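Local coordinates for protein TAF6 (Antonospora locustae, PDB 4ATG) that probably serves as a subunit of the general transcription factor TFIID, its HEAT-repeat C-terminal domain contributing to assembly of the complex with Taf9, at residues D82-V96 with R107-Y121. Residues are numbered along the deposited sequence; the frame is centred on the assembly and turned at random.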
loop_
_atom_site.group_PDB
_atom_site.type_symbol
_atom_site.label_atom_id
_atom_site.label_comp_id
_atom_site.label_asym_id
_atom_site.label_seq_id
_atom_site.Cartn_x
_atom_site.Cartn_y
_atom_site.Cartn_z
ATOM N N ASP A 82 15.216 1.453 -2.035
ATOM C CA ASP A 82 15.437 0.423 -1.004
ATOM C C ASP A 82 15.453 0.897 0.453
ATOM O O ASP A 82 14.780 0.249 1.247
ATOM C CB ASP A 82 16.681 -0.430 -1.286
ATOM C CG ASP A 82 16.743 -1.045 -2.678
ATOM O OD1 ASP A 82 16.322 -0.365 -3.651
ATOM O OD2 ASP A 82 17.310 -2.161 -2.812
ATOM N N PRO A 83 16.148 2.003 0.831
ATOM C CA PRO A 83 16.145 2.435 2.250
ATOM C C PRO A 83 14.804 2.910 2.791
ATOM O O PRO A 83 14.681 3.112 3.998
ATOM C CB PRO A 83 17.142 3.607 2.275
ATOM C CG PRO A 83 17.914 3.521 1.011
ATOM C CD PRO A 83 16.956 2.935 0.014
ATOM N N TYR A 84 13.817 3.089 1.914
ATOM C CA TYR A 84 12.515 3.645 2.279
ATOM C C TYR A 84 11.372 2.666 2.186
ATOM O O TYR A 84 10.261 3.015 2.565
ATOM C CB TYR A 84 12.229 4.906 1.433
ATOM C CG TYR A 84 13.343 5.922 1.561
ATOM C CD1 TYR A 84 13.509 6.663 2.731
ATOM C CD2 TYR A 84 14.285 6.082 0.548
ATOM C CE1 TYR A 84 14.567 7.561 2.875
ATOM C CE2 TYR A 84 15.340 6.986 0.680
ATOM C CZ TYR A 84 15.489 7.704 1.854
ATOM O OH TYR A 84 16.557 8.552 2.017
ATOM N N LEU A 85 11.633 1.419 1.738
ATOM C CA LEU A 85 10.560 0.419 1.637
ATOM C C LEU A 85 9.932 0.143 2.996
ATOM O O LEU A 85 8.744 -0.154 3.064
ATOM C CB LEU A 85 11.087 -0.890 1.030
ATOM C CG LEU A 85 11.582 -0.768 -0.426
ATOM C CD1 LEU A 85 12.250 -2.026 -0.843
ATOM C CD2 LEU A 85 10.403 -0.444 -1.402
ATOM N N HIS A 86 10.713 0.254 4.072
ATOM C CA HIS A 86 10.228 0.044 5.441
ATOM C C HIS A 86 9.198 1.091 5.885
ATOM O O HIS A 86 8.405 0.821 6.787
ATOM C CB HIS A 86 11.390 -0.073 6.436
ATOM C CG HIS A 86 11.962 1.240 6.871
ATOM N ND1 HIS A 86 12.732 2.016 6.014
ATOM C CD2 HIS A 86 11.862 1.870 8.061
ATOM C CE1 HIS A 86 13.086 3.083 6.715
ATOM N NE2 HIS A 86 12.576 3.049 7.949
ATOM N N GLN A 87 9.226 2.271 5.276
ATOM C CA GLN A 87 8.250 3.361 5.509
ATOM C C GLN A 87 7.062 3.295 4.526
ATOM O O GLN A 87 5.918 3.577 4.899
ATOM C CB GLN A 87 8.923 4.728 5.358
ATOM C CG GLN A 87 10.026 4.999 6.376
ATOM C CD GLN A 87 10.810 6.249 6.055
ATOM O OE1 GLN A 87 10.618 6.903 5.025
ATOM N NE2 GLN A 87 11.748 6.589 6.916
ATOM N N ILE A 88 7.322 2.936 3.272
ATOM C CA ILE A 88 6.247 2.830 2.257
ATOM C C ILE A 88 5.282 1.681 2.568
ATOM O O ILE A 88 4.053 1.846 2.479
ATOM C CB ILE A 88 6.862 2.665 0.832
ATOM C CG1 ILE A 88 7.606 3.969 0.410
ATOM C CG2 ILE A 88 5.754 2.309 -0.230
ATOM C CD1 ILE A 88 8.473 3.803 -0.886
ATOM N N LEU A 89 5.837 0.501 2.867
ATOM C CA LEU A 89 5.014 -0.699 3.072
ATOM C C LEU A 89 3.919 -0.542 4.140
ATOM O O LEU A 89 2.757 -0.789 3.793
ATOM C CB LEU A 89 5.896 -1.930 3.329
ATOM C CG LEU A 89 6.291 -2.742 2.113
ATOM C CD1 LEU A 89 7.368 -3.750 2.496
ATOM C CD2 LEU A 89 5.079 -3.521 1.556
ATOM N N PRO A 90 4.197 -0.052 5.375
ATOM C CA PRO A 90 3.102 0.104 6.350
ATOM C C PRO A 90 2.058 1.142 5.923
ATOM O O PRO A 90 0.887 0.942 6.203
ATOM C CB PRO A 90 3.811 0.446 7.666
ATOM C CG PRO A 90 5.116 0.955 7.291
ATOM C CD PRO A 90 5.498 0.302 5.986
ATOM N N SER A 91 2.456 2.169 5.150
ATOM C CA SER A 91 1.525 3.189 4.651
ATOM C C SER A 91 0.592 2.557 3.589
ATOM O O SER A 91 -0.614 2.761 3.622
ATOM C CB SER A 91 2.291 4.357 4.054
ATOM O OG SER A 91 1.384 5.374 3.682
ATOM N N LEU A 92 1.154 1.762 2.673
ATOM C CA LEU A 92 0.340 1.017 1.722
ATOM C C LEU A 92 -0.558 0.027 2.451
ATOM O O LEU A 92 -1.719 -0.102 2.089
ATOM C CB LEU A 92 1.223 0.257 0.763
ATOM C CG LEU A 92 1.916 1.065 -0.335
ATOM C CD1 LEU A 92 2.980 0.155 -1.022
ATOM C CD2 LEU A 92 0.891 1.604 -1.340
ATOM N N LEU A 93 -0.042 -0.663 3.470
ATOM C CA LEU A 93 -0.868 -1.613 4.230
ATOM C C LEU A 93 -2.023 -0.943 4.957
ATOM O O LEU A 93 -3.093 -1.549 5.062
ATOM C CB LEU A 93 -0.023 -2.463 5.186
ATOM C CG LEU A 93 0.903 -3.476 4.505
ATOM C CD1 LEU A 93 1.867 -4.039 5.498
ATOM C CD2 LEU A 93 0.106 -4.629 3.859
ATOM N N THR A 94 -1.847 0.330 5.401
ATOM C CA THR A 94 -2.942 1.107 6.026
ATOM C C THR A 94 -4.085 1.274 4.992
ATOM O O THR A 94 -5.253 1.203 5.356
ATOM C CB THR A 94 -2.415 2.450 6.501
ATOM O OG1 THR A 94 -1.467 2.215 7.547
ATOM C CG2 THR A 94 -3.516 3.380 7.003
ATOM N N CYS A 95 -3.742 1.478 3.711
ATOM C CA CYS A 95 -4.764 1.603 2.651
ATOM C C CYS A 95 -5.450 0.288 2.359
ATOM O O CYS A 95 -6.593 0.293 1.903
ATOM C CB CYS A 95 -4.172 2.203 1.384
ATOM S SG CYS A 95 -3.599 3.898 1.590
ATOM N N VAL A 96 -4.763 -0.838 2.609
ATOM C CA VAL A 96 -5.348 -2.180 2.367
ATOM C C VAL A 96 -6.334 -2.522 3.499
ATOM O O VAL A 96 -7.467 -2.934 3.241
ATOM C CB VAL A 96 -4.246 -3.288 2.271
ATOM C CG1 VAL A 96 -4.860 -4.684 2.136
ATOM C CG2 VAL A 96 -3.272 -3.026 1.117
ATOM N N ARG A 107 -8.372 -0.308 -1.592
ATOM C CA ARG A 107 -7.757 -1.441 -0.908
ATOM C C ARG A 107 -7.036 -2.341 -1.900
ATOM O O ARG A 107 -5.900 -2.735 -1.652
ATOM C CB ARG A 107 -8.811 -2.250 -0.160
ATOM C CG ARG A 107 -9.539 -1.451 0.912
ATOM C CD ARG A 107 -10.572 -2.317 1.616
ATOM N NE ARG A 107 -11.362 -1.536 2.570
ATOM C CZ ARG A 107 -10.975 -1.226 3.803
ATOM N NH1 ARG A 107 -9.805 -1.642 4.265
ATOM N NH2 ARG A 107 -11.752 -0.492 4.579
ATOM N N LYS A 108 -7.692 -2.655 -3.009
ATOM C CA LYS A 108 -7.118 -3.514 -4.039
ATOM C C LYS A 108 -5.937 -2.848 -4.725
ATOM O O LYS A 108 -4.938 -3.530 -4.997
ATOM C CB LYS A 108 -8.172 -3.889 -5.077
ATOM C CG LYS A 108 -9.240 -4.821 -4.521
ATOM C CD LYS A 108 -10.302 -5.045 -5.580
ATOM C CE LYS A 108 -11.265 -6.098 -5.147
ATOM N NZ LYS A 108 -12.505 -6.055 -5.965
ATOM N N MET A 109 -6.050 -1.531 -5.034
ATOM C CA MET A 109 -4.979 -0.790 -5.714
ATOM C C MET A 109 -3.722 -0.791 -4.847
ATOM O O MET A 109 -2.634 -1.051 -5.348
ATOM C CB MET A 109 -5.406 0.656 -5.991
ATOM C CG MET A 109 -4.352 1.446 -6.713
ATOM S SD MET A 109 -4.781 3.193 -6.756
ATOM C CE MET A 109 -3.444 3.826 -7.699
ATOM N N SER A 110 -3.886 -0.496 -3.544
ATOM C CA SER A 110 -2.748 -0.501 -2.615
ATOM C C SER A 110 -2.177 -1.910 -2.498
ATOM O O SER A 110 -0.965 -2.063 -2.478
ATOM C CB SER A 110 -3.150 0.001 -1.238
ATOM O OG SER A 110 -1.998 0.006 -0.406
ATOM N N ALA A 111 -3.063 -2.954 -2.443
ATOM C CA ALA A 111 -2.637 -4.361 -2.336
ATOM C C ALA A 111 -1.762 -4.755 -3.538
ATOM O O ALA A 111 -0.792 -5.498 -3.370
ATOM C CB ALA A 111 -3.857 -5.284 -2.256
ATOM N N ASP A 112 -2.082 -4.222 -4.743
ATOM C CA ASP A 112 -1.314 -4.458 -5.961
ATOM C C ASP A 112 0.116 -3.929 -5.824
ATOM O O ASP A 112 1.063 -4.556 -6.318
ATOM C CB ASP A 112 -1.995 -3.800 -7.147
ATOM C CG ASP A 112 -3.334 -4.429 -7.505
ATOM O OD1 ASP A 112 -3.557 -5.612 -7.137
ATOM O OD2 ASP A 112 -4.150 -3.746 -8.163
ATOM N N ILE A 113 0.275 -2.781 -5.144
ATOM C CA ILE A 113 1.616 -2.200 -4.941
ATOM C C ILE A 113 2.356 -2.983 -3.894
ATOM O O ILE A 113 3.559 -3.230 -4.056
ATOM C CB ILE A 113 1.582 -0.659 -4.679
ATOM C CG1 ILE A 113 0.714 0.055 -5.781
ATOM C CG2 ILE A 113 3.040 -0.077 -4.668
ATOM C CD1 ILE A 113 1.118 -0.210 -7.247
ATOM N N VAL A 114 1.661 -3.412 -2.836
ATOM C CA VAL A 114 2.295 -4.287 -1.828
ATOM C C VAL A 114 2.822 -5.548 -2.523
ATOM O O VAL A 114 3.916 -6.018 -2.191
ATOM C CB VAL A 114 1.332 -4.666 -0.678
ATOM C CG1 VAL A 114 1.917 -5.772 0.222
ATOM C CG2 VAL A 114 0.967 -3.443 0.150
ATOM N N LYS A 115 2.046 -6.102 -3.471
ATOM C CA LYS A 115 2.471 -7.305 -4.211
ATOM C C LYS A 115 3.729 -7.022 -5.033
ATOM O O LYS A 115 4.651 -7.825 -5.044
ATOM C CB LYS A 115 1.355 -7.837 -5.118
ATOM C CG LYS A 115 1.863 -8.934 -6.087
ATOM C CD LYS A 115 0.779 -9.486 -6.991
ATOM C CE LYS A 115 1.340 -10.486 -7.999
ATOM N NZ LYS A 115 2.206 -11.509 -7.337
ATOM N N TYR A 116 3.777 -5.887 -5.692
ATOM C CA TYR A 116 4.949 -5.516 -6.499
ATOM C C TYR A 116 6.198 -5.470 -5.607
ATOM O O TYR A 116 7.262 -5.958 -6.009
ATOM C CB TYR A 116 4.732 -4.141 -7.144
ATOM C CG TYR A 116 5.885 -3.751 -8.041
ATOM C CD1 TYR A 116 5.915 -4.142 -9.372
ATOM C CD2 TYR A 116 6.987 -3.053 -7.537
ATOM C CE1 TYR A 116 6.992 -3.821 -10.197
ATOM C CE2 TYR A 116 8.060 -2.705 -8.362
ATOM C CZ TYR A 116 8.062 -3.110 -9.687
ATOM O OH TYR A 116 9.088 -2.773 -10.533
ATOM N N ILE A 117 6.069 -4.885 -4.425
ATOM C CA ILE A 117 7.205 -4.784 -3.477
ATOM C C ILE A 117 7.589 -6.175 -3.012
ATOM O O ILE A 117 8.765 -6.524 -3.018
ATOM C CB ILE A 117 6.836 -3.854 -2.298
ATOM C CG1 ILE A 117 6.657 -2.399 -2.793
ATOM C CG2 ILE A 117 7.901 -3.937 -1.160
ATOM C CD1 ILE A 117 6.035 -1.420 -1.709
ATOM N N TYR A 118 6.584 -6.972 -2.638
ATOM C CA TYR A 118 6.790 -8.350 -2.201
ATOM C C TYR A 118 7.551 -9.126 -3.283
ATOM O O TYR A 118 8.578 -9.753 -2.993
ATOM C CB TYR A 118 5.431 -9.010 -1.894
ATOM C CG TYR A 118 5.528 -10.399 -1.317
ATOM C CD1 TYR A 118 5.556 -10.600 0.063
ATOM C CD2 TYR A 118 5.432 -11.523 -2.134
ATOM C CE1 TYR A 118 5.563 -11.887 0.609
ATOM C CE2 TYR A 118 5.465 -12.814 -1.598
ATOM C CZ TYR A 118 5.518 -12.988 -0.227
ATOM O OH TYR A 118 5.529 -14.257 0.303
ATOM N N ASP A 119 7.048 -9.102 -4.511
ATOM C CA ASP A 119 7.683 -9.831 -5.614
ATOM C C ASP A 119 9.086 -9.330 -5.948
ATOM O O ASP A 119 9.956 -10.132 -6.280
ATOM C CB ASP A 119 6.814 -9.753 -6.871
ATOM C CG ASP A 119 5.538 -10.599 -6.816
ATOM O OD1 ASP A 119 5.466 -11.504 -5.978
ATOM O OD2 ASP A 119 4.672 -10.417 -7.686
ATOM N N THR A 120 9.295 -8.020 -5.887
ATOM C CA THR A 120 10.579 -7.432 -6.285
ATOM C C THR A 120 11.665 -7.567 -5.222
ATOM O O THR A 120 12.846 -7.736 -5.565
ATOM C CB THR A 120 10.352 -5.958 -6.688
ATOM O OG1 THR A 120 9.362 -5.917 -7.716
ATOM C CG2 THR A 120 11.631 -5.249 -7.194
ATOM N N TYR A 121 11.290 -7.373 -3.955
ATOM C CA TYR A 121 12.252 -7.259 -2.843
ATOM C C TYR A 121 12.286 -8.300 -1.757
ATOM O O TYR A 121 13.232 -8.258 -0.949
ATOM C CB TYR A 121 12.038 -5.872 -2.180
ATOM C CG TYR A 121 12.279 -4.724 -3.132
ATOM C CD1 TYR A 121 13.570 -4.353 -3.495
ATOM C CD2 TYR A 121 11.212 -4.009 -3.680
ATOM C CE1 TYR A 121 13.798 -3.291 -4.368
ATOM C CE2 TYR A 121 11.432 -2.945 -4.561
ATOM C CZ TYR A 121 12.727 -2.598 -4.908
ATOM O OH TYR A 121 12.966 -1.556 -5.785
HETATM O O HOH W 1 15.512 -0.769 -6.059
#
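Leu92 and Ile117 meet tip to tip at the apolar centre, Leu92 CD1 lying 3.5 Å from Ile117 CD1, and each is a knob in a hole of the opposing helix. Leu92 drops among Ser110, Ile113, Val114 and Ile117, while Ile117 sits among Leu85, Ile88, Leu89 and Leu92. Leu89 slides past Ile117 in the opposite direction, its CD1 packed 3.7 Å from Ile117 CG2. Val114 fills the hole between Leu89, Leu92, Leu93 and Val96: its CG2 faces Leu92 CB, and its CG1 faces Leu89 CD2. Toward the start of helix 85-97, Leu85 CD1 stands over the centre of the Tyr121 ring, 3.6 Å from the centroid, in a CH-pi contact. The two helices run antiparallel at 149°, their axes approaching to 7.9 Å, as in the helical hairpins from which HEAT repeats are built; helix 128-140 adds Leu128 against Leu89 and Tyr121. Beyond the Tyr121 ring, a water bridges its OH and Asp82 OD1, while Asp82 OD2 bonds to the hydroxyl of Tyr125. In the C-terminal part of helix 85-97, Ser110, in one of two conformers, brings OG to a short 2.5 Å from Leu92 O, so this bond is doubtful; Leu92 O also accepts from Val96 N. Arg107, from helix 104-121, reaches across the C-terminal end of helix 85-97 with its chain extended from CG to NE; NH1 donates to Val96 O at 2.9 Å, the oxygen lying in the guanidinium plane, although the donor stands above the carbonyl plane. NH2 donates to Gly98 O and Ile101 O; a leucine here would probably leave these two carbonyls and Val96 O without the guanidinium. Cys95 O, buried with no hydrogen-bond partner in the model, meets Arg107 CA in a CA-H...O contact of 3.5 Å.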